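Local coordinates for capsule biosynthesis protein capD (Bacillus anthracis, PDB 3G9K), which cleaves the poly-gamma-D-glutamate capsule and, as a transpeptidase, joins it by an amide bond to meso-diaminopimelic acid of the peptidoglycan, at the interface of chains B and A. Coordinates in Å, arbitrary orientation; residue numbers count along the deposited sequence, not the author numbering. Chains: chain A, Capsule biosynthesis protein capD; chain B, Capsule biosynthesis protein capD.

Contact 1: the interface of chains B and A. Residues chain B 248, 271-272, 275, 279; chain A 83-84, 109, 111.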
# COMPACT_ATOMS: atom_id res chain seq x y z
N MSE B 248 10.77 -14.52 4.05
CA MSE B 248 11.98 -13.89 3.53
C MSE B 248 12.80 -13.19 4.61
O MSE B 248 14.03 -13.29 4.62
CB MSE B 248 11.64 -12.92 2.40
CG MSE B 248 11.26 -13.58 1.09
SE MSE B 248 10.88 -12.38 -0.35
CE MSE B 248 12.52 -11.38 -0.41
N MSE B 271 20.09 -12.67 -1.70
CA MSE B 271 18.72 -12.17 -1.64
C MSE B 271 17.88 -12.78 -2.76
O MSE B 271 16.70 -13.09 -2.55
CB MSE B 271 18.67 -10.63 -1.70
CG MSE B 271 18.90 -9.93 -0.36
SE MSE B 271 17.62 -10.50 1.02
CE MSE B 271 18.33 -9.45 2.48
N GLU B 272 18.53 -13.04 -3.92
CA GLU B 272 17.81 -13.61 -5.02
C GLU B 272 17.41 -14.99 -4.64
O GLU B 272 16.38 -15.45 -5.02
CB GLU B 272 18.69 -13.71 -6.25
CG GLU B 272 17.98 -14.17 -7.50
CD GLU B 272 17.82 -15.68 -7.63
OE1 GLU B 272 18.66 -16.41 -7.13
OE2 GLU B 272 16.85 -16.11 -8.24
N SER B 275 14.41 -14.92 -2.05
CA SER B 275 13.16 -14.51 -2.67
C SER B 275 12.57 -15.59 -3.58
O SER B 275 11.37 -15.80 -3.58
CB SER B 275 13.30 -13.19 -3.43
OG SER B 275 14.31 -13.25 -4.41
N TYR B 279 9.00 -17.17 -3.03
CA TYR B 279 8.02 -17.02 -4.12
C TYR B 279 7.56 -18.39 -4.61
O TYR B 279 6.38 -18.57 -4.92
CB TYR B 279 8.59 -16.23 -5.29
CG TYR B 279 8.57 -14.71 -5.11
CD1 TYR B 279 8.04 -13.88 -6.10
CD2 TYR B 279 9.08 -14.11 -3.95
CE1 TYR B 279 8.03 -12.50 -5.95
CE2 TYR B 279 9.07 -12.72 -3.79
CZ TYR B 279 8.56 -11.93 -4.79
OH TYR B 279 8.54 -10.55 -4.64
N PRO A 83 7.74 -7.57 -1.35
CA PRO A 83 8.58 -8.18 -0.32
C PRO A 83 10.06 -8.17 -0.63
O PRO A 83 10.87 -8.19 0.28
CB PRO A 83 8.05 -9.59 -0.21
CG PRO A 83 7.43 -9.86 -1.49
CD PRO A 83 6.88 -8.55 -2.01
N GLN A 84 10.41 -8.08 -1.91
CA GLN A 84 11.82 -7.84 -2.31
C GLN A 84 12.32 -6.46 -1.94
O GLN A 84 13.48 -6.27 -1.72
CB GLN A 84 12.00 -8.05 -3.80
CG GLN A 84 11.84 -9.53 -4.21
CD GLN A 84 12.36 -9.77 -5.59
OE1 GLN A 84 11.60 -10.00 -6.53
NE2 GLN A 84 13.65 -9.63 -5.75
N PHE A 109 17.44 -3.07 -5.54
CA PHE A 109 17.46 -4.09 -6.59
C PHE A 109 16.37 -5.12 -6.35
O PHE A 109 16.03 -5.43 -5.20
CB PHE A 109 18.81 -4.81 -6.62
CG PHE A 109 19.15 -5.49 -5.33
CD1 PHE A 109 19.89 -4.83 -4.36
CD2 PHE A 109 18.74 -6.78 -5.07
CE1 PHE A 109 20.20 -5.44 -3.16
CE2 PHE A 109 19.04 -7.40 -3.88
CZ PHE A 109 19.77 -6.73 -2.92
N PHE A 111 14.64 -9.00 -8.33
CA PHE A 111 14.90 -10.09 -9.27
C PHE A 111 13.62 -10.59 -9.92
O PHE A 111 12.58 -10.67 -9.28
CB PHE A 111 15.59 -11.23 -8.54
CG PHE A 111 16.95 -10.85 -8.05
CD1 PHE A 111 17.13 -10.36 -6.77
CD2 PHE A 111 18.04 -10.94 -8.89
CE1 PHE A 111 18.38 -10.00 -6.33
CE2 PHE A 111 19.29 -10.59 -8.45
CZ PHE A 111 19.45 -10.11 -7.15
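B:Glu272 lies across the ring of A:Phe111, and the contact is made by its aliphatic part. CB sits over the middle of the ring face, 3.5 Å from the centroid, a CH-pi contact. CG, anti to the backbone N (chi1 -174°), runs on over the same ring and comes 3.5 Å from A:Phe111 CD2. The chain then bends at chi2, and the carboxylate plane stands 78° from the ring plane, so the acid group does not stack on the phenyl ring. A:Phe109 is used differently: B:Met271 CB meets its ring at the edge, in plane, 3.9 Å from CE2, and the selenomethionine side chain crosses the phenyl at about a right angle.

A second group of van der Waals contacts surrounds A:Pro83 and A:Gln84. The phenol OH of B:Tyr279 touches both from the side, with A:Pro83 CG (3.4 Å) and the CG methylene of A:Gln84 each beside the hydroxyl and not ahead of it. The tyrosine ring and the glutamine amide plane are nearly perpendicular, 88° apart. From helix 242-254 the selenium of selenomethionine B:Met248 touches A:Pro83 CB at 4.0 Å while also lying at the in-plane edge of the B:Tyr279 ring; the bend at chi3 carries its CE methyl towards A:Pro83 O.

Polar bonding stays within chain B. The hydroxyl OG of B:Ser275 lies 3.0 Å from B:Met271 O and 3.1 Å from B:Glu272 O, and its one hydrogen must be shared or alternate between these carbonyls; that of B:Glu272, met from above its plane, has the poorer geometry. OG stands between the backbone N and the carbonyl carbon, which places it against its own helix, while CB packs against A:Gln84 CG at 4.0 Å. The patch is thus held by shape and apolar packing.

In the fold, helices 242-254 and 264-284 of chain B pack against the beginning of helix 82-94 and strand 109-112 of chain A.

Contact 2: the interface of chains B and A. Residues chain B 72-74, 234; chain A 13-14, 62-64, 66.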
# COMPACT_ATOMS: atom_id res chain seq x y z
N LEU B 72 -4.38 -3.19 8.39
CA LEU B 72 -3.95 -3.87 9.59
C LEU B 72 -4.12 -2.88 10.73
O LEU B 72 -3.73 -1.70 10.60
CB LEU B 72 -2.48 -4.32 9.42
CG LEU B 72 -1.81 -5.25 10.42
CD1 LEU B 72 -2.54 -6.57 10.45
CD2 LEU B 72 -0.30 -5.42 10.05
N ILE B 73 -4.77 -3.33 11.81
CA ILE B 73 -5.01 -2.49 12.99
C ILE B 73 -4.49 -3.27 14.21
O ILE B 73 -5.04 -4.34 14.58
CB ILE B 73 -6.49 -2.11 13.20
CG1 ILE B 73 -7.13 -1.46 11.95
CG2 ILE B 73 -6.61 -1.12 14.35
CD1 ILE B 73 -8.67 -1.37 11.98
N ILE B 74 -3.44 -2.74 14.83
CA ILE B 74 -2.84 -3.35 16.02
C ILE B 74 -2.89 -2.36 17.19
O ILE B 74 -2.21 -1.33 17.19
CB ILE B 74 -1.37 -3.82 15.77
CG1 ILE B 74 -1.23 -4.62 14.46
CG2 ILE B 74 -0.82 -4.61 17.00
CD1 ILE B 74 -1.86 -6.02 14.38
N TYR B 234 3.18 -8.83 12.91
CA TYR B 234 1.80 -8.97 12.46
C TYR B 234 1.78 -8.51 11.01
O TYR B 234 2.32 -7.43 10.68
CB TYR B 234 0.87 -8.10 13.30
CG TYR B 234 1.00 -8.42 14.77
CD1 TYR B 234 1.90 -7.72 15.58
CD2 TYR B 234 0.27 -9.48 15.33
CE1 TYR B 234 2.03 -8.03 16.95
CE2 TYR B 234 0.40 -9.81 16.66
CZ TYR B 234 1.28 -9.09 17.46
OH TYR B 234 1.41 -9.45 18.79
N VAL A 13 -1.59 1.18 16.09
CA VAL A 13 -0.89 1.39 14.82
C VAL A 13 -1.77 0.84 13.71
O VAL A 13 -2.28 -0.28 13.74
CB VAL A 13 0.58 0.86 14.81
CG1 VAL A 13 0.74 -0.36 15.64
CG2 VAL A 13 1.17 0.65 13.40
N VAL A 14 -1.99 1.68 12.72
CA VAL A 14 -2.64 1.22 11.53
C VAL A 14 -1.59 1.21 10.41
O VAL A 14 -0.88 2.21 10.20
CB VAL A 14 -3.77 2.21 11.09
CG1 VAL A 14 -4.26 1.87 9.68
CG2 VAL A 14 -4.94 2.24 12.12
N PRO A 62 0.97 -4.95 4.29
CA PRO A 62 1.04 -4.03 5.44
C PRO A 62 1.45 -4.84 6.67
O PRO A 62 0.98 -5.96 6.84
CB PRO A 62 -0.39 -3.48 5.55
CG PRO A 62 -1.25 -4.50 4.77
CD PRO A 62 -0.38 -5.07 3.73
N THR A 63 2.34 -4.27 7.46
CA THR A 63 3.07 -5.01 8.48
C THR A 63 3.29 -4.10 9.72
O THR A 63 3.45 -2.88 9.59
CB THR A 63 4.41 -5.56 7.89
OG1 THR A 63 4.13 -6.48 6.83
CG2 THR A 63 5.32 -6.30 8.96
N VAL A 64 3.28 -4.72 10.90
CA VAL A 64 3.64 -4.07 12.16
C VAL A 64 4.62 -5.02 12.87
O VAL A 64 4.43 -6.23 12.84
CB VAL A 64 2.37 -3.80 13.05
CG1 VAL A 64 2.74 -3.44 14.47
CG2 VAL A 64 1.48 -2.69 12.40
N LYS A 66 6.62 -5.41 16.68
CA LYS A 66 6.64 -4.90 18.05
C LYS A 66 7.57 -5.72 18.95
O LYS A 66 7.56 -6.95 18.92
CB LYS A 66 5.24 -4.89 18.69
CG LYS A 66 4.20 -4.06 17.96
CD LYS A 66 2.82 -4.13 18.59
CE LYS A 66 2.72 -3.35 19.90
NZ LYS A 66 1.29 -3.24 20.40
O HOH W 1 -0.14 -1.01 19.09
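Strand 68-74 of chain B meets strand 13-19 of chain A, and strand 231-235 of chain B meets strand 63-67 of chain A; both pairings are antiparallel. At the first, B:Ile74 and A:Val13 exchange two backbone hydrogen bonds: B:Ile74 N donates to A:Val13 O at 2.9 Å, almost straight at 179° at the hydrogen, and A:Val13 N returns a bond of 2.8 Å to B:Ile74 O. At the second, B:Tyr234 N donates to A:Val64 O and A:Val64 N to B:Tyr234 O, each at 2.9 Å.

The side chain of B:Ile74 joins the two pairings. Its CG1, anti to the carbonyl carbon (chi1 -47°), lies 3.9 Å from A:Val64 CG2, and the two side chains run past each other in opposite directions. The other branch, CG2, meets A:Lys66 CD at 4.0 Å, while CB packs against A:Val13 CG1. B:Leu72 adds its CD2 methyl, 3.7 Å from A:Thr63 CA and also against A:Val64 CG2, which therefore packs against both chain B residues.

A:Lys66 bends at chi3, and its terminal amine nitrogen NZ reaches a water at 3.0 Å. That water also contacts B:Ile74 O, the carbonyl already accepting from A:Val13 N, so this oxygen has both a backbone and a water partner.

The two chains come from one precursor polypeptide. Here main-chain bonds join strands of both chains in the Ntn-hydrolase sandwich typical of the gamma-glutamyltransferase family, about 16 Å from the nucleophile A:Thr1, and probably help keep the cleaved enzyme together.

The C-alpha centres of contact 1 and contact 2 lie about 22 Å apart, and the two have no residue or secondary-structure element in common. They complement each other in kind: contact 1 sets helices of chain B against a helix and a strand of chain A by packing, whereas contact 2 relies on backbone pairing of strands. One chain B link is short: strand 231-235 of contact 2 is followed by helix 242-254 of contact 1. Together they show one heterodimer interface gripped at separate places, as expected for two chains made from a single precursor, which presumably have to stay associated for activity.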